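Local coordinates for Lmo0181 protein (Listeria monocytogenes serovar 1/2a, PDB 5F7V), which binds the cyclic glucan cycloalternan as the substrate-binding lipoprotein of an ABC transporter, probably delivering it for uptake across the cell membrane, at residues A[131-136]-A[263-268]. Numbering follows the deposited sequence.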
loop_
_atom_site.group_PDB
_atom_site.type_symbol
_atom_site.label_atom_id
_atom_site.label_comp_id
_atom_site.label_asym_id
_atom_site.label_seq_id
_atom_site.Cartn_x
_atom_site.Cartn_y
_atom_site.Cartn_z
ATOM N N VAL A 131 9.324 -1.634 -1.887
ATOM C CA VAL A 131 10.699 -1.957 -2.227
ATOM C C VAL A 131 11.602 -1.266 -1.231
ATOM O O VAL A 131 11.172 -0.401 -0.464
ATOM C CB VAL A 131 11.077 -1.508 -3.656
ATOM C CG1 VAL A 131 10.329 -2.375 -4.662
ATOM C CG2 VAL A 131 10.770 -0.053 -3.915
ATOM N N THR A 132 12.862 -1.682 -1.245
ATOM C CA THR A 132 13.893 -0.919 -0.518
ATOM C C THR A 132 14.389 0.179 -1.413
ATOM O O THR A 132 14.991 -0.095 -2.453
ATOM C CB THR A 132 15.032 -1.839 -0.104
ATOM O OG1 THR A 132 14.485 -2.863 0.731
ATOM C CG2 THR A 132 16.113 -1.059 0.632
ATOM N N ILE A 133 14.212 1.415 -0.988
ATOM C CA ILE A 133 14.646 2.582 -1.742
ATOM C C ILE A 133 15.917 3.084 -1.068
ATOM O O ILE A 133 15.921 3.282 0.154
ATOM C CB ILE A 133 13.576 3.669 -1.758
ATOM C CG1 ILE A 133 12.244 3.090 -2.259
ATOM C CG2 ILE A 133 14.065 4.842 -2.617
ATOM C CD1 ILE A 133 11.206 4.107 -2.587
ATOM N N TYR A 134 17.010 3.252 -1.787
ATOM C CA TYR A 134 18.258 3.561 -1.126
ATOM C C TYR A 134 18.955 4.739 -1.769
ATOM O O TYR A 134 18.866 5.003 -2.972
ATOM C CB TYR A 134 19.169 2.333 -1.058
ATOM C CG TYR A 134 19.632 1.721 -2.350
ATOM C CD1 TYR A 134 18.867 0.762 -3.001
ATOM C CD2 TYR A 134 20.838 2.061 -2.945
ATOM C CE1 TYR A 134 19.280 0.148 -4.184
ATOM C CE2 TYR A 134 21.249 1.462 -4.112
ATOM C CZ TYR A 134 20.470 0.525 -4.739
ATOM O OH TYR A 134 20.955 -0.054 -5.882
ATOM N N ASN A 135 19.627 5.492 -0.903
ATOM C CA ASN A 135 20.394 6.686 -1.245
ATOM C C ASN A 135 21.795 6.231 -1.623
ATOM O O ASN A 135 22.616 5.907 -0.764
ATOM C CB ASN A 135 20.380 7.642 -0.063
ATOM C CG ASN A 135 21.172 8.909 -0.255
ATOM O OD1 ASN A 135 22.115 8.950 -1.034
ATOM N ND2 ASN A 135 20.766 9.949 0.463
ATOM N N LYS A 136 22.086 6.244 -2.928
ATOM C CA LYS A 136 23.360 5.762 -3.433
ATOM C C LYS A 136 24.514 6.657 -2.975
ATOM O O LYS A 136 25.619 6.139 -2.778
ATOM C CB LYS A 136 23.353 5.730 -4.946
ATOM C CG LYS A 136 22.439 4.687 -5.580
ATOM C CD LYS A 136 22.275 4.889 -7.067
ATOM C CE LYS A 136 23.551 4.553 -7.784
ATOM N NZ LYS A 136 23.354 4.669 -9.250
ATOM N N PHE A 263 19.885 13.710 -4.520
ATOM C CA PHE A 263 20.927 12.694 -4.452
ATOM C C PHE A 263 20.538 11.589 -5.431
ATOM O O PHE A 263 19.379 11.531 -5.888
ATOM C CB PHE A 263 21.112 12.130 -3.028
ATOM C CG PHE A 263 19.844 11.720 -2.340
ATOM C CD1 PHE A 263 19.254 10.500 -2.613
ATOM C CD2 PHE A 263 19.243 12.560 -1.426
ATOM C CE1 PHE A 263 18.077 10.142 -1.983
ATOM C CE2 PHE A 263 18.086 12.225 -0.763
ATOM C CZ PHE A 263 17.504 11.001 -1.050
ATOM N N LYS A 264 21.487 10.739 -5.779
ATOM C CA LYS A 264 21.183 9.553 -6.598
ATOM C C LYS A 264 20.590 8.457 -5.723
ATOM O O LYS A 264 21.026 8.252 -4.575
ATOM C CB LYS A 264 22.466 9.030 -7.234
ATOM C CG LYS A 264 23.199 10.064 -8.100
ATOM C CD LYS A 264 22.433 10.650 -9.249
ATOM C CE LYS A 264 23.176 11.818 -9.902
ATOM N NZ LYS A 264 23.548 12.947 -8.989
ATOM N N TRP A 265 19.580 7.766 -6.258
ATOM C CA TRP A 265 18.892 6.737 -5.521
ATOM C C TRP A 265 18.459 5.643 -6.466
ATOM O O TRP A 265 18.251 5.856 -7.673
ATOM C CB TRP A 265 17.693 7.293 -4.760
ATOM C CG TRP A 265 16.635 8.016 -5.565
ATOM C CD1 TRP A 265 16.686 9.295 -6.028
ATOM C CD2 TRP A 265 15.386 7.506 -6.003
ATOM N NE1 TRP A 265 15.562 9.623 -6.736
ATOM C CE2 TRP A 265 14.728 8.538 -6.712
ATOM C CE3 TRP A 265 14.732 6.283 -5.829
ATOM C CZ2 TRP A 265 13.469 8.377 -7.225
ATOM C CZ3 TRP A 265 13.460 6.139 -6.345
ATOM C CH2 TRP A 265 12.842 7.182 -7.029
ATOM N N ASP A 266 18.223 4.468 -5.882
ATOM C CA ASP A 266 17.744 3.325 -6.662
ATOM C C ASP A 266 16.924 2.434 -5.735
ATOM O O ASP A 266 16.631 2.800 -4.592
ATOM C CB ASP A 266 18.919 2.616 -7.362
ATOM C CG ASP A 266 18.558 1.869 -8.649
ATOM O OD1 ASP A 266 17.360 1.649 -8.949
ATOM O OD2 ASP A 266 19.554 1.532 -9.354
ATOM N N VAL A 267 16.458 1.319 -6.266
ATOM C CA VAL A 267 15.565 0.424 -5.523
ATOM C C VAL A 267 15.978 -1.016 -5.651
ATOM O O VAL A 267 16.662 -1.404 -6.618
ATOM C CB VAL A 267 14.100 0.585 -5.974
ATOM C CG1 VAL A 267 13.618 2.012 -5.809
ATOM C CG2 VAL A 267 13.880 0.100 -7.383
ATOM N N GLN A 268 15.573 -1.834 -4.702
ATOM C CA GLN A 268 15.849 -3.268 -4.675
ATOM C C GLN A 268 14.698 -4.043 -4.061
ATOM O O GLN A 268 13.941 -3.524 -3.274
ATOM C CB GLN A 268 17.157 -3.541 -3.896
ATOM C CG GLN A 268 17.696 -4.964 -3.976
ATOM C CD GLN A 268 17.868 -5.410 -5.398
ATOM O OE1 GLN A 268 16.980 -6.006 -5.984
ATOM N NE2 GLN A 268 19.045 -5.118 -5.967
HETATM O O HOH W 1 22.024 1.191 -8.087
HETATM O O HOH W 2 19.436 -1.809 -6.908
HETATM O O HOH W 3 21.233 3.356 -10.474
#
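Y134 and D266 face each other as a hydrogen-bonded pair of an antiparallel ladder and send their side chains out on the same side of the sheet. The Y134 ring, with CG in the crowded position between backbone N and carbonyl carbon (chi1 62°), leans across the neighbouring strand, so that one face lies over the D266 backbone, CE1 coming 3.6 Å from D266 C. Its hydroxyl does not touch the carboxylate; one water joins Y134 OH to D266 OD2, and a second joins Y134 OH to V267 O. D266 OD1 accepts the N-H of the next residue, V267 N, at 2.8 Å, from above the carboxylate plane, and also that of N341 N. A third water bridges D266 OD2 to K136 NZ, the two charged atoms standing 4.9 Å apart.

On the opposite face the middle of the contact is apolar: I133 lies alongside both W265 and V267, its CG2 3.6 Å from W265 CE3. Beyond it, the N135 amide stacks on the F263 ring, planes 10° apart, with ND2 over the ring centre, 3.3 Å above its plane. N135 OD1 meanwhile caps the following helix, accepting L138 N.

Five backbone hydrogen bonds hold the ladder: T132 and Q268 exchange two, Y134 and D266 two more, and K136 N closes the row on K264 O at 2.8 Å, from above the carbonyl plane. Strand 245-251 pairs with the other edge of strand 119-135. The chemistry is thus two-sided, hydrophobic around I133 and water-mediated around D266, whose two backbone N-H donors and indirect link to K136 would favour the ionised carboxylate in this periplasmic-binding-protein fold.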